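Multicopper oxidase type 1 from Nitrosomonas europaea binds copper and probably acts as a two-domain, laccase-like oxidoreductase. Local coordinates of one contact, PDB 3G5W (chain A, 1.90 Å), residues Val135-Ile140 and Lys184-Arg189, beside the matching contact of the related multicopper oxidase from Uncultured bacterium, PDB 4E9W (chain B, 1.45 Å), residues Val136-Ile141 and Lys185-Lys190. Both blocks share one frame: the second was fitted to the first on N, CA, C and O of the twelve residues, RMSD 0.28 Å. Numbering follows each deposited sequence.

Structure 1 (3G5W); sequences VTKDYI and KGDVIR.
Strands 137-146 and 187-194, parallel neighbours in a mixed sheet of the second cupredoxin-like domain, lie side by side here, away from the copper sites; Arg189 N bonds Lys137 O, and Val187 O accepts from Thr136 N and Lys137 N. Thr136 OG1 gives its proton to Asp186 OD1 at 2.7 Å and accepts from Val187 N at 2.9 Å. Lys137 CG stands anti to the carbonyl carbon (chi1 -52°); its CB lies 4.0 Å from Ile188 CG2, its CD 4.0 Å from Asp186 OD2, and NZ bonds Arg181 O. The Tyr139 ring reaches back along the sheet, CE2 lying 4.0 Å from Ile188 CG2. On the opposite face the extended Arg189 runs beside Asp138, CD 3.7 Å from OD1; its guanidinium bridges Asp237 and Glu132, while Asp138 pairs with Arg191. Val135 CG1 packs on Arg189 CB at 3.8 Å.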
# COMPACT_ATOMS: atom_id res chain seq x y z
N VAL A 135 19.30 5.08 -20.97
CA VAL A 135 19.21 3.68 -20.55
C VAL A 135 20.05 2.78 -21.46
O VAL A 135 19.92 2.83 -22.69
CB VAL A 135 17.74 3.18 -20.57
CG1 VAL A 135 17.66 1.68 -20.29
CG2 VAL A 135 16.90 3.96 -19.56
N THR A 136 20.90 1.96 -20.85
CA THR A 136 21.73 1.02 -21.61
C THR A 136 21.21 -0.43 -21.58
O THR A 136 21.53 -1.22 -22.48
CB THR A 136 23.19 1.02 -21.11
OG1 THR A 136 23.22 0.61 -19.74
CG2 THR A 136 23.80 2.40 -21.24
N LYS A 137 20.46 -0.77 -20.53
CA LYS A 137 19.89 -2.13 -20.36
C LYS A 137 18.47 -2.06 -19.77
O LYS A 137 18.22 -1.31 -18.83
CB LYS A 137 20.77 -3.01 -19.47
CG LYS A 137 22.25 -3.12 -19.84
CD LYS A 137 22.96 -4.18 -18.99
CE LYS A 137 22.80 -5.58 -19.60
NZ LYS A 137 23.68 -6.62 -18.97
N ASP A 138 17.57 -2.88 -20.30
CA ASP A 138 16.15 -2.80 -19.98
C ASP A 138 15.70 -4.17 -19.44
O ASP A 138 15.95 -5.19 -20.07
CB ASP A 138 15.39 -2.43 -21.26
CG ASP A 138 14.11 -1.66 -21.00
OD1 ASP A 138 13.55 -1.74 -19.90
OD2 ASP A 138 13.65 -0.97 -21.94
N TYR A 139 15.04 -4.17 -18.28
CA TYR A 139 14.65 -5.39 -17.55
C TYR A 139 13.17 -5.39 -17.17
O TYR A 139 12.65 -4.38 -16.70
CB TYR A 139 15.47 -5.52 -16.26
CG TYR A 139 16.94 -5.78 -16.48
CD1 TYR A 139 17.46 -7.06 -16.33
CD2 TYR A 139 17.81 -4.74 -16.83
CE1 TYR A 139 18.82 -7.32 -16.54
CE2 TYR A 139 19.16 -4.98 -17.03
CZ TYR A 139 19.66 -6.27 -16.90
OH TYR A 139 21.00 -6.50 -17.10
N ILE A 140 12.51 -6.54 -17.33
CA ILE A 140 11.11 -6.69 -16.95
C ILE A 140 11.06 -7.61 -15.73
O ILE A 140 11.57 -8.73 -15.78
CB ILE A 140 10.26 -7.29 -18.11
CG1 ILE A 140 10.23 -6.32 -19.29
CG2 ILE A 140 8.83 -7.64 -17.63
CD1 ILE A 140 9.70 -6.91 -20.58
N LYS A 184 30.21 -0.63 -14.58
CA LYS A 184 30.19 0.78 -14.22
C LYS A 184 29.88 1.64 -15.45
O LYS A 184 30.43 1.40 -16.53
CB LYS A 184 31.51 1.19 -13.58
CG LYS A 184 31.44 2.47 -12.77
CD LYS A 184 32.78 2.74 -12.10
CE LYS A 184 32.95 4.21 -11.74
NZ LYS A 184 31.85 4.70 -10.86
N GLY A 185 29.00 2.62 -15.28
CA GLY A 185 28.56 3.47 -16.40
C GLY A 185 27.25 3.05 -17.04
O GLY A 185 26.64 3.83 -17.77
N ASP A 186 26.80 1.82 -16.77
CA ASP A 186 25.50 1.34 -17.25
C ASP A 186 24.38 2.15 -16.60
O ASP A 186 24.55 2.71 -15.51
CB ASP A 186 25.28 -0.14 -16.90
CG ASP A 186 25.68 -1.09 -18.03
OD1 ASP A 186 25.49 -0.77 -19.23
OD2 ASP A 186 26.15 -2.19 -17.70
N VAL A 187 23.25 2.22 -17.28
CA VAL A 187 22.04 2.81 -16.72
C VAL A 187 20.95 1.80 -17.00
O VAL A 187 20.66 1.50 -18.16
CB VAL A 187 21.70 4.16 -17.39
CG1 VAL A 187 20.32 4.67 -16.92
CG2 VAL A 187 22.79 5.19 -17.11
N ILE A 188 20.36 1.25 -15.94
CA ILE A 188 19.34 0.22 -16.14
C ILE A 188 17.94 0.74 -15.85
O ILE A 188 17.73 1.62 -15.02
CB ILE A 188 19.65 -1.11 -15.38
CG1 ILE A 188 19.49 -0.95 -13.86
CG2 ILE A 188 21.04 -1.65 -15.76
CD1 ILE A 188 19.80 -2.22 -13.06
N ARG A 189 16.98 0.17 -16.57
CA ARG A 189 15.58 0.47 -16.40
C ARG A 189 14.92 -0.82 -15.93
O ARG A 189 14.92 -1.80 -16.66
CB ARG A 189 15.00 0.93 -17.73
CG ARG A 189 13.53 1.31 -17.71
CD ARG A 189 13.13 1.82 -19.10
NE ARG A 189 11.74 2.26 -19.13
CZ ARG A 189 11.24 3.12 -20.02
NH1 ARG A 189 9.96 3.46 -19.96
NH2 ARG A 189 12.02 3.65 -20.96

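Structure 2 (4E9W); sequences VTKDVI and KGDVVK.
The two strands run parallel, Lys138 pairing with Val189 and Asp139 with Lys190; Lys190 N bonds Lys138 O, and Val188 O accepts from Thr137 N and Lys138 N. Thr137 OG1 gives its proton to Asp187 OD1 at 2.7 Å and accepts from Val188 N at 3.0 Å. Lys138 CG stands anti to the backbone N (chi1 -170°); its CB lies 4.6 Å from Val189 CG2, a bend at chi3 brings CE within 4.0 Å of Asp187 OD2, and a second at chi4 turns NZ to a water that joins it to that oxygen. Val140 CG2 lies 3.7 Å from Val189 CG1. On the opposite face Lys190 runs beside Asp139, CD 3.8 Å from OD1, and a bend at its last torsion (chi4 72°) takes NZ to salt bridges with Asp238 and Glu133; Asp139 pairs with Arg192. Val136 CG1 packs on Lys190 CB at 3.9 Å.

How the two compare
The comparable CA atoms coincide within the error, and the side chains of Val135(A), Thr136(A), Asp138(A), Asp186(A), Val187(A) and their counterparts keep their places. The shared bonds include those of Thr136(A)/Thr137(B) OG1 with Asp186(A)/Asp187(B) and with Val187(A)/Val188(B) N.

At Tyr139(A) / Val140(B) the ring gives way to a short branch. CG of Tyr139(A) and CG2 of Val140(B) lie 0.9 Å apart, but CD1, CE1, CE2, CZ and OH of Tyr139(A) have no counterpart in Val140(B), whereas CG1 of Val140(B) has none in Tyr139(A). Both residues still touch the partner at Ile188(A) / Val189(B).

That partner changes too. The CG2 atoms of Ile188(A) and Val189(B) stand 1.0 Å apart. CG1 and CD1 of Ile188(A) have no counterpart in Val189(B), and CG1 of Val189(B) takes a direction that Ile188(A) does not use. Both residues are buried, and the shorter valine fills less on the side of the isoleucine's ethyl arm.

Lys137(A) and Lys138(B) are turned differently, chi1 -52° against -170°, possibly in answer to the ring. CD of Lys138(B) stands 1.9 Å apart from the place of Tyr139(A) OH after superposition, near but not on it. CE of Lys138(B) comes near the place of CD of Lys137(A), the NZ atoms are 1.5 Å apart, and contact with Asp186(A)/Asp187(B) is kept; a water linking Lys138(B) NZ to Asp187(B) OD2 is modelled in structure 2.

At Arg189(A) / Lys190(B) the stems superpose, with NE of Arg189(A) and CE of Lys190(B) 0.4 Å apart, and both lie along Asp138(A)/Asp139(B). Beyond, the flat, branched guanidinium is replaced by a single ammonium in another direction: CZ, NH1 and NH2 of Arg189(A) and NZ of Lys190(B) have no counterparts.

Structure 2 (4E9W)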
# COMPACT_ATOMS: atom_id res chain seq x y z
N VAL B 136 19.33 5.11 -21.23
CA VAL B 136 19.29 3.73 -20.77
C VAL B 136 20.13 2.78 -21.61
O VAL B 136 20.10 2.84 -22.85
CB VAL B 136 17.82 3.25 -20.76
CG1 VAL B 136 17.74 1.76 -20.52
CG2 VAL B 136 17.08 4.06 -19.70
N THR B 137 20.87 1.88 -20.98
CA THR B 137 21.70 0.93 -21.71
C THR B 137 21.21 -0.49 -21.47
O THR B 137 21.68 -1.43 -22.14
CB THR B 137 23.18 1.00 -21.31
OG1 THR B 137 23.24 0.69 -19.91
CG2 THR B 137 23.77 2.40 -21.51
N LYS B 138 20.27 -0.67 -20.55
CA LYS B 138 19.77 -2.01 -20.28
C LYS B 138 18.35 -1.90 -19.73
O LYS B 138 18.15 -1.10 -18.82
CB LYS B 138 20.65 -2.74 -19.28
CG LYS B 138 20.31 -4.24 -19.16
CD LYS B 138 21.03 -4.83 -17.95
CE LYS B 138 22.55 -4.67 -18.05
NZ LYS B 138 23.06 -5.28 -19.31
N ASP B 139 17.45 -2.66 -20.31
CA ASP B 139 16.02 -2.66 -20.00
C ASP B 139 15.71 -4.03 -19.43
O ASP B 139 16.16 -5.03 -20.02
CB ASP B 139 15.26 -2.30 -21.28
CG ASP B 139 13.83 -1.86 -21.09
OD1 ASP B 139 13.35 -1.93 -19.94
OD2 ASP B 139 13.19 -1.45 -22.09
N VAL B 140 15.00 -4.05 -18.31
CA VAL B 140 14.85 -5.20 -17.45
C VAL B 140 13.39 -5.40 -17.04
O VAL B 140 12.81 -4.47 -16.47
CB VAL B 140 15.71 -5.01 -16.17
CG1 VAL B 140 15.47 -6.10 -15.13
CG2 VAL B 140 17.19 -4.89 -16.58
N ILE B 141 12.83 -6.57 -17.32
CA ILE B 141 11.46 -6.86 -16.89
C ILE B 141 11.47 -7.80 -15.70
O ILE B 141 12.12 -8.85 -15.78
CB ILE B 141 10.69 -7.45 -18.09
CG1 ILE B 141 10.29 -6.35 -19.09
CG2 ILE B 141 9.49 -8.29 -17.67
CD1 ILE B 141 9.81 -6.86 -20.43
N LYS B 185 30.07 -0.94 -14.84
CA LYS B 185 30.06 0.43 -14.33
C LYS B 185 29.70 1.39 -15.45
O LYS B 185 30.29 1.23 -16.53
CB LYS B 185 31.41 0.78 -13.69
CG LYS B 185 31.34 2.15 -13.02
CD LYS B 185 32.66 2.54 -12.38
CE LYS B 185 32.55 3.80 -11.54
NZ LYS B 185 33.89 4.31 -11.15
N GLY B 186 28.79 2.33 -15.21
CA GLY B 186 28.38 3.31 -16.22
C GLY B 186 27.07 2.90 -16.88
O GLY B 186 26.45 3.69 -17.57
N ASP B 187 26.62 1.64 -16.69
CA ASP B 187 25.32 1.26 -17.21
C ASP B 187 24.22 2.15 -16.57
O ASP B 187 24.38 2.65 -15.46
CB ASP B 187 25.00 -0.21 -16.93
CG ASP B 187 25.45 -1.13 -18.06
OD1 ASP B 187 25.45 -0.71 -19.24
OD2 ASP B 187 25.78 -2.30 -17.73
N VAL B 188 23.14 2.31 -17.34
CA VAL B 188 21.94 3.00 -16.90
C VAL B 188 20.82 2.00 -17.12
O VAL B 188 20.49 1.67 -18.27
CB VAL B 188 21.69 4.28 -17.69
CG1 VAL B 188 20.40 4.99 -17.20
CG2 VAL B 188 22.88 5.22 -17.60
N VAL B 189 20.25 1.53 -16.01
CA VAL B 189 19.39 0.34 -16.02
C VAL B 189 17.94 0.77 -15.78
O VAL B 189 17.64 1.36 -14.74
CB VAL B 189 19.82 -0.69 -14.98
CG1 VAL B 189 19.01 -1.98 -15.12
CG2 VAL B 189 21.31 -1.01 -15.08
N LYS B 190 17.07 0.44 -16.74
CA LYS B 190 15.63 0.66 -16.55
C LYS B 190 15.05 -0.66 -16.03
O LYS B 190 15.27 -1.67 -16.70
CB LYS B 190 14.96 1.11 -17.85
CG LYS B 190 13.43 1.22 -17.77
CD LYS B 190 12.88 1.71 -19.11
CE LYS B 190 11.40 2.00 -19.11
NZ LYS B 190 11.02 3.23 -18.35
O HOH W 1 25.94 -4.71 -19.18